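Local structure of ECF RNA polymerase sigma factor SigK (Mycobacterium tuberculosis, 4NQW) at residues 44-49 against 74-79; 52-57 against 99-104; 60-65 against 107-112; 152-157 against 194-199; 171-176 against 181-186. The protein probably directs RNA polymerase to specific promoters and, like other ECF sigma factors, is probably kept inactive by an anti-sigma factor until regulated proteolysis releases it. All blocks are in the same frame, centred on the assembly; numbering follows the deposited sequence.

In the fold
Contacts 1, 2 and 3 belong to sigma-70 domain 2, contacts 4 and 5 to domain 4. Helix 42-62 runs through all of the first three, meeting helix 65-82 in contact 1 and helix 93-111 in contacts 2 and 3; the centre of contact 2 lies about 11 Å from each of the other two. R104 ties contact 2 to contact 1, with NH2 2.6 Å from E78 OE2. Cadmium ions sit on E78 in contact 1 and on D107 and C111 in contact 3. In domain 4, contacts 4 and 5 share helix 183-201, their centres about 18 Å apart. One place where the domains touch is between contacts 3 and 5, with R110 CZ 3.6 Å from T171 CG2.

Contact 1 (44-49 against 74-79); sequences AEFYDH and EIYLEV. With CD (cadmium ion), chain F.
Y47 drives the edge of its ring into one face of Y76, giving a T-shaped pair with centroids 4.8 Å apart and planes at 83°. The CD1 corner of Y47 does the touching: it stands over the centre of the Y76 ring and is 3.6 Å from Y76 CE1. With CG anti to the backbone N (chi1 171°), Y47 swings its ring across to helix 65-82, while the Y76 side chain leaves its own helix already pointing at helix 42-62. F46, the residue before Y47, reaches the same helix farther along. Its CE2 corner meets V79 CG1 at 3.8 Å, the two side chains passing at a slant, and approaches the edge of Y76 more loosely, with 4.3 Å between F46 CE2 and Y76 CE2. The rings bridge two helix segments whose axes are 11.7 Å apart and run roughly antiparallel, at 141°. Farther round, F46 and V79 both rest on L97 of helix 93-111. On another side of helix 65-82, E78 holds a cadmium ion through both carboxylate oxygens, OE1 at 2.6 Å and OE2 at 2.8 Å. Between segments 44-49 and 74-79 there is no hydrogen bond, and aromatic and aliphatic surfaces hold them together; a polar link between the two helices lies just past the segment, where T50 OG1, right after H49 on the facing helix, satisfies the hydroxyl of the buried Y76.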
# COMPACT_ATOMS: atom_id res chain seq x y z
N ALA A 44 13.82 -0.73 -15.93
CA ALA A 44 14.37 0.63 -15.81
C ALA A 44 13.28 1.69 -15.96
O ALA A 44 13.27 2.68 -15.23
CB ALA A 44 15.46 0.85 -16.84
N GLU A 45 12.37 1.47 -16.90
CA GLU A 45 11.26 2.40 -17.14
C GLU A 45 10.18 2.28 -16.06
O GLU A 45 9.63 3.29 -15.62
CB GLU A 45 10.65 2.19 -18.53
CG GLU A 45 9.55 3.18 -18.87
CD GLU A 45 9.48 3.51 -20.36
OE1 GLU A 45 10.50 3.99 -20.91
OE2 GLU A 45 8.41 3.31 -20.96
N PHE A 46 9.89 1.05 -15.64
CA PHE A 46 8.96 0.80 -14.53
C PHE A 46 9.46 1.48 -13.26
O PHE A 46 8.69 2.11 -12.54
CB PHE A 46 8.81 -0.70 -14.29
CG PHE A 46 7.80 -1.05 -13.23
CD1 PHE A 46 6.45 -1.17 -13.55
CD2 PHE A 46 8.19 -1.26 -11.91
CE1 PHE A 46 5.51 -1.49 -12.58
CE2 PHE A 46 7.26 -1.58 -10.94
CZ PHE A 46 5.92 -1.70 -11.27
N TYR A 47 10.76 1.35 -13.01
CA TYR A 47 11.39 2.00 -11.87
C TYR A 47 11.34 3.53 -11.99
O TYR A 47 10.90 4.21 -11.06
CB TYR A 47 12.85 1.54 -11.71
CG TYR A 47 13.60 2.35 -10.69
CD1 TYR A 47 13.35 2.20 -9.33
CD2 TYR A 47 14.56 3.29 -11.08
CE1 TYR A 47 14.02 2.95 -8.39
CE2 TYR A 47 15.24 4.04 -10.14
CZ TYR A 47 14.97 3.87 -8.80
OH TYR A 47 15.64 4.61 -7.85
N ASP A 48 11.77 4.06 -13.13
CA ASP A 48 11.83 5.51 -13.35
C ASP A 48 10.49 6.22 -13.14
O ASP A 48 10.46 7.34 -12.63
CB ASP A 48 12.35 5.84 -14.76
CG ASP A 48 13.87 5.86 -14.84
OD1 ASP A 48 14.54 6.04 -13.80
OD2 ASP A 48 14.40 5.72 -15.97
N HIS A 49 9.40 5.57 -13.52
CA HIS A 49 8.07 6.17 -13.46
C HIS A 49 7.43 6.07 -12.07
O HIS A 49 6.53 6.85 -11.74
CB HIS A 49 7.15 5.54 -14.51
CG HIS A 49 6.10 6.47 -15.04
ND1 HIS A 49 6.42 7.63 -15.72
CD2 HIS A 49 4.75 6.41 -15.01
CE1 HIS A 49 5.30 8.25 -16.07
NE2 HIS A 49 4.28 7.53 -15.65
N GLU A 74 15.09 -3.38 -1.75
CA GLU A 74 14.42 -4.65 -1.47
C GLU A 74 13.09 -4.74 -2.22
O GLU A 74 12.75 -5.79 -2.75
CB GLU A 74 14.18 -4.82 0.04
CG GLU A 74 15.43 -5.09 0.85
CD GLU A 74 15.18 -5.14 2.35
OE1 GLU A 74 14.00 -5.06 2.78
OE2 GLU A 74 16.16 -5.27 3.11
N ILE A 75 12.37 -3.62 -2.27
CA ILE A 75 11.06 -3.56 -2.93
C ILE A 75 11.19 -3.85 -4.42
O ILE A 75 10.48 -4.70 -4.94
CB ILE A 75 10.37 -2.20 -2.70
CG1 ILE A 75 9.98 -2.05 -1.22
CG2 ILE A 75 9.12 -2.08 -3.55
CD1 ILE A 75 9.72 -0.63 -0.77
N TYR A 76 12.11 -3.16 -5.09
CA TYR A 76 12.30 -3.36 -6.53
C TYR A 76 12.99 -4.69 -6.87
O TYR A 76 12.84 -5.19 -7.99
CB TYR A 76 13.03 -2.17 -7.16
CG TYR A 76 12.13 -0.97 -7.29
CD1 TYR A 76 12.22 0.10 -6.41
CD2 TYR A 76 11.16 -0.92 -8.28
CE1 TYR A 76 11.38 1.20 -6.53
CE2 TYR A 76 10.31 0.17 -8.41
CZ TYR A 76 10.43 1.22 -7.52
OH TYR A 76 9.59 2.30 -7.65
N LEU A 77 13.73 -5.26 -5.92
CA LEU A 77 14.24 -6.63 -6.09
C LEU A 77 13.06 -7.61 -6.07
O LEU A 77 13.02 -8.52 -6.89
CB LEU A 77 15.27 -6.98 -5.00
CG LEU A 77 16.14 -8.24 -5.15
CD1 LEU A 77 15.36 -9.53 -4.94
CD2 LEU A 77 16.88 -8.28 -6.48
N GLU A 78 12.11 -7.40 -5.17
CA GLU A 78 10.90 -8.24 -5.14
C GLU A 78 10.04 -8.04 -6.40
O GLU A 78 9.47 -9.00 -6.90
CB GLU A 78 10.04 -7.99 -3.89
CG GLU A 78 8.82 -8.91 -3.82
CD GLU A 78 8.02 -8.80 -2.53
OE1 GLU A 78 6.95 -9.44 -2.45
OE2 GLU A 78 8.45 -8.09 -1.60
N VAL A 79 9.96 -6.80 -6.89
CA VAL A 79 9.26 -6.53 -8.15
C VAL A 79 9.84 -7.43 -9.23
O VAL A 79 9.11 -8.18 -9.87
CB VAL A 79 9.40 -5.06 -8.60
CG1 VAL A 79 8.84 -4.86 -10.00
CG2 VAL A 79 8.69 -4.12 -7.63
CD CD F . 6.57 -9.19 0.08
O HOH W 1 7.03 -11.75 0.97

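Contact 2 (52-57 against 99-104); sequences SRVYGL and TMAHRR
The H102 imidazole turns an edge to L57, whose CD2 methyl lies near the ring plane, and its stacking partner is Y166 of helix 156-167. The L57 and H102 side chains cross at about a right angle, and CD2 of L57 comes within 4.0 Å of H102 CB. H102 reaches this place with CG anti to the backbone N (chi1 -174°), which lifts the ring off the side of its helix and beside the leucine. One turn earlier on helix 42-62, V54 CG1 meets the methyl CB of A101, the residue just before H102, at 4.0 Å. The small alanine lets the backbones come close, the CA atoms of V54 and A101 being 6.6 Å apart. I75 covers A101 and Y76 covers V54 from helix 65-82, whereas L57 also touches Y166 and Y167. V54 and A101 thus sit in the three-helix core of sigma-70 domain 2, and L57 and H102 on the side of that helical bundle which receives domain 4.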
# COMPACT_ATOMS: atom_id res chain seq x y z
N SER A 52 9.68 7.85 -7.27
CA SER A 52 9.40 8.96 -6.35
C SER A 52 8.22 8.64 -5.41
O SER A 52 8.21 9.08 -4.25
CB SER A 52 9.13 10.26 -7.11
OG SER A 52 7.93 10.18 -7.86
N ARG A 53 7.25 7.89 -5.90
CA ARG A 53 6.10 7.49 -5.09
C ARG A 53 6.46 6.37 -4.11
O ARG A 53 5.99 6.38 -2.97
CB ARG A 53 4.92 7.09 -5.98
CG ARG A 53 4.21 8.28 -6.61
CD ARG A 53 2.92 7.90 -7.31
NE ARG A 53 3.03 7.96 -8.77
CZ ARG A 53 3.52 6.99 -9.55
NH1 ARG A 53 3.98 5.86 -9.02
NH2 ARG A 53 3.57 7.16 -10.86
N VAL A 54 7.29 5.41 -4.53
CA VAL A 54 7.73 4.34 -3.62
C VAL A 54 8.67 4.90 -2.56
O VAL A 54 8.46 4.69 -1.36
CB VAL A 54 8.42 3.19 -4.37
CG1 VAL A 54 9.00 2.19 -3.38
CG2 VAL A 54 7.44 2.50 -5.30
N TYR A 55 9.71 5.60 -2.99
CA TYR A 55 10.71 6.16 -2.08
C TYR A 55 10.07 7.14 -1.09
O TYR A 55 10.41 7.13 0.10
CB TYR A 55 11.82 6.86 -2.86
CG TYR A 55 12.92 7.41 -1.98
CD1 TYR A 55 13.81 6.55 -1.34
CD2 TYR A 55 13.08 8.78 -1.81
CE1 TYR A 55 14.83 7.05 -0.54
CE2 TYR A 55 14.09 9.29 -1.02
CZ TYR A 55 14.96 8.42 -0.39
OH TYR A 55 15.97 8.91 0.40
N GLY A 56 9.16 7.97 -1.58
CA GLY A 56 8.44 8.92 -0.75
C GLY A 56 7.57 8.27 0.31
O GLY A 56 7.48 8.77 1.44
N LEU A 57 6.93 7.17 -0.04
CA LEU A 57 6.11 6.43 0.92
C LEU A 57 6.99 5.82 2.00
O LEU A 57 6.71 5.96 3.19
CB LEU A 57 5.29 5.33 0.23
CG LEU A 57 4.48 4.43 1.17
CD1 LEU A 57 3.55 5.25 2.06
CD2 LEU A 57 3.69 3.41 0.38
N THR A 99 1.47 -1.41 -2.60
CA THR A 99 1.01 -2.29 -1.52
C THR A 99 2.15 -3.12 -0.94
O THR A 99 2.26 -3.25 0.28
CB THR A 99 -0.10 -3.23 -2.02
OG1 THR A 99 -1.19 -2.45 -2.53
CG2 THR A 99 -0.61 -4.12 -0.89
N MET A 100 3.01 -3.67 -1.80
CA MET A 100 4.16 -4.44 -1.33
C MET A 100 5.22 -3.54 -0.69
O MET A 100 5.94 -3.97 0.21
CB MET A 100 4.76 -5.29 -2.46
CG MET A 100 5.43 -4.52 -3.59
SD MET A 100 6.48 -5.56 -4.62
CE MET A 100 5.31 -6.79 -5.19
N ALA A 101 5.31 -2.29 -1.16
CA ALA A 101 6.22 -1.30 -0.60
C ALA A 101 5.79 -0.89 0.81
O ALA A 101 6.62 -0.79 1.72
CB ALA A 101 6.29 -0.08 -1.50
N HIS A 102 4.49 -0.66 0.97
CA HIS A 102 3.93 -0.31 2.26
C HIS A 102 4.06 -1.45 3.26
O HIS A 102 4.40 -1.23 4.42
CB HIS A 102 2.45 0.05 2.11
CG HIS A 102 1.84 0.56 3.37
ND1 HIS A 102 1.99 1.86 3.79
CD2 HIS A 102 1.11 -0.06 4.32
CE1 HIS A 102 1.36 2.02 4.93
NE2 HIS A 102 0.82 0.87 5.28
N ARG A 103 3.76 -2.66 2.80
CA ARG A 103 3.87 -3.85 3.64
C ARG A 103 5.30 -4.00 4.17
O ARG A 103 5.49 -4.34 5.34
CB ARG A 103 3.47 -5.09 2.84
CG ARG A 103 3.58 -6.40 3.61
CD ARG A 103 3.45 -7.59 2.69
NE ARG A 103 3.80 -8.85 3.36
CZ ARG A 103 2.92 -9.75 3.80
NH1 ARG A 103 1.62 -9.58 3.64
NH2 ARG A 103 3.37 -10.86 4.39
N ARG A 104 6.28 -3.72 3.32
CA ARG A 104 7.69 -3.87 3.68
C ARG A 104 8.14 -2.78 4.66
O ARG A 104 8.84 -3.06 5.63
CB ARG A 104 8.57 -3.85 2.43
CG ARG A 104 9.99 -4.35 2.66
CD ARG A 104 10.71 -4.57 1.34
NE ARG A 104 10.28 -5.79 0.66
CZ ARG A 104 10.88 -6.98 0.76
NH1 ARG A 104 11.95 -7.15 1.52
NH2 ARG A 104 10.39 -8.01 0.08

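Contact 3 (60-65 against 107-112); sequences RVLRDT and DRVRCE. With CD (cadmium ion), chain C; CD (cadmium ion), chain L; CD (cadmium ion), chain D.
L62 and V109 lie alongside each other, pointing opposite ways, and the methyl CD2 of L62 wedges against two residues of helix 93-111. It is 3.6 Å from R108 CB and 3.9 Å from V109 CG2. That same valine methyl also takes V61 CG1, at 3.8 Å, so V109 CG2 is touched by two successive residues of helix 42-62. Here packing is close and wholly aliphatic; R108 contributes the root of its side chain, then bends at chi2 and chi3 and leads its guanidinium away toward E70 and T71, which it meets weakly. Both belong to the motif of domain 2 that interacts with the polymerase core subunit RpoC. The helix of V61 and L62 stops at once: R63 has positive phi, and D64 caps the following helix through OD1 to Y67 N. The other side of helix 93-111 turns from the contact and carries metal instead. D107 splits its carboxylate between two cadmium ions, OD1 and OD2 each at 2.4 Å, and the ion on OD2 is also bound by an acidic side chain of the other protein chain. C111, one turn on and exposed, holds a third cadmium ion through SG at 2.2 Å.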
# COMPACT_ATOMS: atom_id res chain seq x y z
N ARG A 60 8.32 8.38 4.30
CA ARG A 60 7.25 8.80 5.19
C ARG A 60 7.08 7.86 6.38
O ARG A 60 6.91 8.31 7.51
CB ARG A 60 5.93 8.90 4.41
CG ARG A 60 4.72 9.32 5.23
CD ARG A 60 4.89 10.70 5.84
NE ARG A 60 4.51 10.71 7.26
CZ ARG A 60 3.33 11.10 7.75
NH1 ARG A 60 2.37 11.55 6.95
NH2 ARG A 60 3.12 11.05 9.06
N VAL A 61 7.14 6.55 6.12
CA VAL A 61 6.92 5.54 7.16
C VAL A 61 8.15 5.38 8.07
O VAL A 61 8.02 5.39 9.29
CB VAL A 61 6.55 4.17 6.55
CG1 VAL A 61 6.42 3.10 7.63
CG2 VAL A 61 5.25 4.28 5.76
N LEU A 62 9.32 5.23 7.46
CA LEU A 62 10.56 4.97 8.21
C LEU A 62 11.23 6.23 8.76
O LEU A 62 11.79 6.20 9.85
CB LEU A 62 11.55 4.20 7.34
CG LEU A 62 11.03 2.93 6.66
CD1 LEU A 62 12.15 2.25 5.89
CD2 LEU A 62 10.42 1.96 7.66
N ARG A 63 11.17 7.32 7.99
CA ARG A 63 11.82 8.61 8.34
C ARG A 63 13.31 8.45 8.62
O ARG A 63 13.84 8.97 9.61
CB ARG A 63 11.13 9.27 9.53
CG ARG A 63 9.64 9.55 9.33
CD ARG A 63 8.89 9.49 10.64
NE ARG A 63 9.11 8.20 11.31
CZ ARG A 63 8.72 7.91 12.55
NH1 ARG A 63 8.09 8.81 13.30
NH2 ARG A 63 8.98 6.71 13.05
N ASP A 64 13.99 7.72 7.74
CA ASP A 64 15.43 7.54 7.81
C ASP A 64 15.92 7.31 6.39
O ASP A 64 15.51 6.34 5.75
CB ASP A 64 15.77 6.35 8.71
CG ASP A 64 17.25 6.25 9.03
OD1 ASP A 64 18.02 5.82 8.15
OD2 ASP A 64 17.63 6.59 10.17
N THR A 65 16.79 8.19 5.90
CA THR A 65 17.27 8.13 4.52
C THR A 65 17.96 6.80 4.23
O THR A 65 17.67 6.16 3.22
CB THR A 65 18.26 9.27 4.21
OG1 THR A 65 17.67 10.53 4.55
CG2 THR A 65 18.63 9.28 2.74
N ASP A 107 6.33 -3.31 8.09
CA ASP A 107 7.03 -4.43 8.71
C ASP A 107 8.33 -3.97 9.38
O ASP A 107 8.64 -4.38 10.50
CB ASP A 107 7.32 -5.51 7.67
CG ASP A 107 8.31 -6.54 8.17
OD1 ASP A 107 9.53 -6.31 8.05
OD2 ASP A 107 7.86 -7.60 8.66
N ARG A 108 9.08 -3.13 8.68
CA ARG A 108 10.34 -2.57 9.19
C ARG A 108 10.15 -1.87 10.53
O ARG A 108 10.97 -2.01 11.44
CB ARG A 108 10.93 -1.57 8.18
CG ARG A 108 12.43 -1.65 8.00
CD ARG A 108 12.83 -2.88 7.20
NE ARG A 108 14.00 -2.65 6.36
CZ ARG A 108 15.25 -2.53 6.80
NH1 ARG A 108 15.53 -2.61 8.10
NH2 ARG A 108 16.23 -2.33 5.93
N VAL A 109 9.05 -1.12 10.65
CA VAL A 109 8.72 -0.40 11.88
C VAL A 109 8.30 -1.36 13.00
O VAL A 109 8.71 -1.19 14.15
CB VAL A 109 7.59 0.64 11.64
CG1 VAL A 109 7.07 1.22 12.95
CG2 VAL A 109 8.10 1.75 10.73
N ARG A 110 7.48 -2.35 12.67
CA ARG A 110 6.96 -3.30 13.67
C ARG A 110 8.01 -4.31 14.11
O ARG A 110 8.29 -4.43 15.30
CB ARG A 110 5.74 -4.04 13.14
CG ARG A 110 4.50 -3.19 13.03
CD ARG A 110 3.33 -4.01 12.53
NE ARG A 110 2.25 -3.17 12.03
CZ ARG A 110 1.24 -3.60 11.28
NH1 ARG A 110 1.16 -4.88 10.91
NH2 ARG A 110 0.31 -2.75 10.88
N CYS A 111 8.58 -5.04 13.15
CA CYS A 111 9.60 -6.05 13.46
C CYS A 111 10.77 -5.45 14.24
O CYS A 111 11.31 -6.09 15.14
CB CYS A 111 10.10 -6.76 12.19
SG CYS A 111 8.99 -8.03 11.53
N GLU A 112 11.13 -4.21 13.91
CA GLU A 112 12.15 -3.46 14.63
C GLU A 112 11.54 -2.31 15.44
O GLU A 112 11.36 -2.42 16.65
CD CD C . 10.92 -7.83 9.36
CD CD L . 5.73 -8.46 9.41
CD CD D . 9.87 -9.74 12.65
O HOH W 2 12.69 -5.77 9.41

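Contact 4 (152-157 against 194-199); sequences KALTDT and LRSLRN
L154 supplies the whole of one side of this contact; both its methyls lie on L197 of helix 183-201, and CD2 also reaches S196. The apolar part is leucine on leucine: L154 CD1 lies 4.0 Å from L197 CD2, the two side chains crossing at about a right angle. L154 holds CG anti to its carbonyl carbon (chi1 -63°), and this sends the branched end from the connecting turn toward the other helix. A second kind of contact sets a methyl against a polar residue. L154 CD2 is 3.7 Å from S196 CB and equally 3.7 Å from S196 OG, so the serine offers the flank of its side chain, and the approach of its oxygen to the leucine is van der Waals only. No hydrogen bond spans the segments; polar bonds instead shape the turn that presents L154. T155 N-caps helix 156-167 through OG1 to Q158 N, and R159 grips both ends of the turn, NH2 on K152 O and NH1 in a salt bridge with D156 OD1. I162 extends the apolar patch by touching L194 and L197. Close by, the disulfide between C150 and C200 links helix 141-153 covalently to helix 183-201. The arrangement belongs to the compact helical domain 4 of sigma-70 factors, in which the turn between helices 141-153 and 156-167 packs on the late part of the helix that begins in the helix-turn-helix.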
# COMPACT_ATOMS: atom_id res chain seq x y z
N LYS A 152 -7.41 16.29 3.57
CA LYS A 152 -7.80 17.40 4.44
C LYS A 152 -9.32 17.53 4.59
O LYS A 152 -9.80 18.09 5.57
CB LYS A 152 -7.23 18.72 3.92
CG LYS A 152 -5.73 18.88 4.16
CD LYS A 152 -5.12 19.95 3.26
CE LYS A 152 -5.60 21.35 3.63
NZ LYS A 152 -5.23 22.35 2.59
N ALA A 153 -10.07 17.01 3.61
CA ALA A 153 -11.54 17.05 3.64
C ALA A 153 -12.15 15.95 4.52
O ALA A 153 -13.34 15.99 4.82
CB ALA A 153 -12.09 16.96 2.23
N LEU A 154 -11.34 14.97 4.92
CA LEU A 154 -11.77 13.94 5.87
C LEU A 154 -12.03 14.56 7.23
O LEU A 154 -11.42 15.57 7.58
CB LEU A 154 -10.70 12.85 6.03
CG LEU A 154 -10.30 12.00 4.82
CD1 LEU A 154 -8.99 11.28 5.12
CD2 LEU A 154 -11.39 10.99 4.47
N THR A 155 -12.91 13.93 8.01
CA THR A 155 -13.14 14.34 9.40
C THR A 155 -11.88 14.02 10.20
O THR A 155 -11.07 13.19 9.79
CB THR A 155 -14.32 13.60 10.05
OG1 THR A 155 -13.98 12.22 10.22
CG2 THR A 155 -15.59 13.72 9.21
N ASP A 156 -11.74 14.66 11.36
CA ASP A 156 -10.55 14.48 12.20
C ASP A 156 -10.32 13.02 12.57
O ASP A 156 -9.20 12.52 12.46
CB ASP A 156 -10.64 15.35 13.47
CG ASP A 156 -10.58 16.84 13.17
OD1 ASP A 156 -10.22 17.23 12.04
OD2 ASP A 156 -10.91 17.63 14.08
N THR A 157 -11.38 12.33 13.00
CA THR A 157 -11.30 10.91 13.35
C THR A 157 -10.91 10.04 12.15
O THR A 157 -10.12 9.11 12.29
CB THR A 157 -12.63 10.37 13.92
OG1 THR A 157 -13.69 11.30 13.66
CG2 THR A 157 -12.51 10.16 15.42
N LEU A 194 -11.75 5.52 4.01
CA LEU A 194 -11.40 5.05 2.66
C LEU A 194 -12.52 5.25 1.64
O LEU A 194 -12.25 5.44 0.46
CB LEU A 194 -10.96 3.58 2.68
CG LEU A 194 -9.46 3.32 2.91
CD1 LEU A 194 -8.66 3.67 1.67
CD2 LEU A 194 -8.92 4.06 4.13
N ARG A 195 -13.78 5.20 2.09
CA ARG A 195 -14.92 5.45 1.21
C ARG A 195 -14.95 6.91 0.78
O ARG A 195 -15.12 7.21 -0.40
CB ARG A 195 -16.24 5.07 1.89
CG ARG A 195 -17.45 5.13 0.97
CD ARG A 195 -18.76 4.83 1.69
NE ARG A 195 -18.69 3.57 2.43
CZ ARG A 195 -18.54 3.45 3.75
NH1 ARG A 195 -18.46 4.52 4.53
NH2 ARG A 195 -18.49 2.24 4.29
N SER A 196 -14.79 7.80 1.75
CA SER A 196 -14.73 9.24 1.49
C SER A 196 -13.58 9.61 0.54
O SER A 196 -13.74 10.47 -0.32
CB SER A 196 -14.57 10.01 2.81
OG SER A 196 -14.58 11.41 2.60
N LEU A 197 -12.44 8.94 0.71
CA LEU A 197 -11.29 9.15 -0.17
C LEU A 197 -11.58 8.65 -1.58
O LEU A 197 -11.32 9.35 -2.56
CB LEU A 197 -10.04 8.47 0.38
CG LEU A 197 -9.31 9.15 1.53
CD1 LEU A 197 -8.05 8.37 1.88
CD2 LEU A 197 -8.96 10.60 1.19
N ARG A 198 -12.10 7.42 -1.68
CA ARG A 198 -12.50 6.85 -2.96
C ARG A 198 -13.44 7.79 -3.71
O ARG A 198 -13.27 8.03 -4.91
CB ARG A 198 -13.17 5.49 -2.75
CG ARG A 198 -13.37 4.68 -4.03
CD ARG A 198 -14.04 3.33 -3.77
NE ARG A 198 -13.33 2.53 -2.76
CZ ARG A 198 -13.78 2.25 -1.54
NH1 ARG A 198 -14.96 2.69 -1.11
NH2 ARG A 198 -13.03 1.52 -0.72
N ASN A 199 -14.42 8.35 -2.99
CA ASN A 199 -15.39 9.27 -3.58
C ASN A 199 -14.79 10.62 -3.98
O ASN A 199 -15.04 11.10 -5.09
CB ASN A 199 -16.57 9.49 -2.62
CG ASN A 199 -17.43 8.24 -2.45
OD1 ASN A 199 -17.43 7.34 -3.30
ND2 ASN A 199 -18.17 8.18 -1.35

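Contact 5 (171-176 against 181-186); sequences TYVEVS and ANLSTI
In the helix-turn-helix of domain 4, S176 in the last turn of helix 172-178 is bonded to A181, in the turn just before helix 183-201. A181 N donates to S176 O at 2.9 Å, nearly straight at 171° and in the carbonyl plane, which ties the turn back to the first helix. S176 OG sits between the backbone N and the carbonyl carbon (chi1 83°) and donates to V173 O at 2.7 Å, while the L183 CD2 methyl presses on OG at 3.3 Å. Helix 183-201, in this motif probably the recognition helix laid in the major groove, sets I186 across the first helix. I186 CG1 reaches S176 CA at 3.6 Å, and its CG2 meets V175 CG1 at 3.7 Å, the two side chains set at a slant. At the start of helix 172-178 the Y172 ring turns its edge to L183, CE2 lying 4.2 Å from L183 CB, with V173 CG2 over one face toward the rim. Its hydroxyl is hydrogen-bonded to an acidic side chain of the other protein chain. T171 and E174 form a capping box: E174 N donates to T171 OG1, and T171 N to the anti lone pair of E174 OE1.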
# COMPACT_ATOMS: atom_id res chain seq x y z
N THR A 171 -1.63 -1.42 13.88
CA THR A 171 -2.72 -2.33 13.52
C THR A 171 -4.03 -1.73 14.02
O THR A 171 -4.02 -0.90 14.93
CB THR A 171 -2.54 -3.73 14.15
OG1 THR A 171 -2.70 -3.65 15.57
CG2 THR A 171 -1.16 -4.31 13.83
N TYR A 172 -5.15 -2.14 13.44
CA TYR A 172 -6.45 -1.59 13.84
C TYR A 172 -6.76 -1.86 15.32
O TYR A 172 -7.44 -1.06 15.97
CB TYR A 172 -7.58 -2.11 12.94
CG TYR A 172 -8.09 -3.49 13.27
CD1 TYR A 172 -7.43 -4.62 12.80
CD2 TYR A 172 -9.24 -3.67 14.04
CE1 TYR A 172 -7.90 -5.89 13.10
CE2 TYR A 172 -9.71 -4.94 14.34
CZ TYR A 172 -9.04 -6.04 13.86
OH TYR A 172 -9.50 -7.31 14.15
N VAL A 173 -6.24 -2.97 15.84
CA VAL A 173 -6.33 -3.28 17.27
C VAL A 173 -5.57 -2.23 18.08
O VAL A 173 -6.10 -1.69 19.05
CB VAL A 173 -5.76 -4.68 17.58
CG1 VAL A 173 -5.78 -4.96 19.08
CG2 VAL A 173 -6.53 -5.76 16.83
N GLU A 174 -4.33 -1.97 17.67
CA GLU A 174 -3.50 -0.95 18.33
C GLU A 174 -4.12 0.45 18.27
O GLU A 174 -3.95 1.24 19.20
CB GLU A 174 -2.10 -0.92 17.71
CG GLU A 174 -1.23 -2.11 18.07
CD GLU A 174 0.18 -2.01 17.50
OE1 GLU A 174 0.32 -1.69 16.30
OE2 GLU A 174 1.15 -2.27 18.24
N VAL A 175 -4.84 0.74 17.19
CA VAL A 175 -5.55 2.02 17.06
C VAL A 175 -6.73 2.08 18.03
O VAL A 175 -6.98 3.11 18.65
CB VAL A 175 -6.03 2.26 15.61
CG1 VAL A 175 -6.94 3.48 15.53
CG2 VAL A 175 -4.84 2.44 14.68
N SER A 176 -7.46 0.97 18.17
CA SER A 176 -8.60 0.90 19.08
C SER A 176 -8.19 1.13 20.53
O SER A 176 -8.89 1.81 21.28
CB SER A 176 -9.33 -0.44 18.96
OG SER A 176 -8.70 -1.44 19.75
N ALA A 181 -11.45 3.10 21.94
CA ALA A 181 -12.65 2.75 21.18
C ALA A 181 -12.73 1.24 20.95
O ALA A 181 -11.77 0.51 21.21
CB ALA A 181 -12.66 3.50 19.86
N ASN A 182 -13.88 0.77 20.46
CA ASN A 182 -14.08 -0.65 20.15
C ASN A 182 -13.51 -1.02 18.79
O ASN A 182 -13.28 -0.16 17.95
CB ASN A 182 -15.58 -1.00 20.18
CG ASN A 182 -16.07 -1.39 21.56
OD1 ASN A 182 -17.05 -0.84 22.06
ND2 ASN A 182 -15.39 -2.36 22.19
N LEU A 183 -13.28 -2.32 18.59
CA LEU A 183 -12.76 -2.83 17.32
C LEU A 183 -13.74 -2.57 16.19
O LEU A 183 -13.35 -2.18 15.09
CB LEU A 183 -12.47 -4.34 17.41
CG LEU A 183 -11.47 -4.83 18.46
CD1 LEU A 183 -11.21 -6.32 18.29
CD2 LEU A 183 -10.16 -4.06 18.40
N SER A 184 -15.02 -2.79 16.48
CA SER A 184 -16.10 -2.48 15.54
C SER A 184 -16.03 -1.03 15.07
O SER A 184 -16.20 -0.74 13.89
CB SER A 184 -17.46 -2.74 16.19
OG SER A 184 -18.52 -2.30 15.36
N THR A 185 -15.78 -0.12 16.02
CA THR A 185 -15.77 1.31 15.74
C THR A 185 -14.61 1.71 14.84
O THR A 185 -14.81 2.46 13.89
CB THR A 185 -15.71 2.13 17.05
OG1 THR A 185 -16.74 1.68 17.95
CG2 THR A 185 -15.91 3.62 16.77
N ILE A 186 -13.42 1.20 15.12
CA ILE A 186 -12.23 1.54 14.33
C ILE A 186 -12.31 0.93 12.93
O ILE A 186 -11.89 1.55 11.96
CB ILE A 186 -10.92 1.11 15.03
CG1 ILE A 186 -10.76 1.83 16.37
CG2 ILE A 186 -9.71 1.38 14.14
CD1 ILE A 186 -10.77 3.35 16.30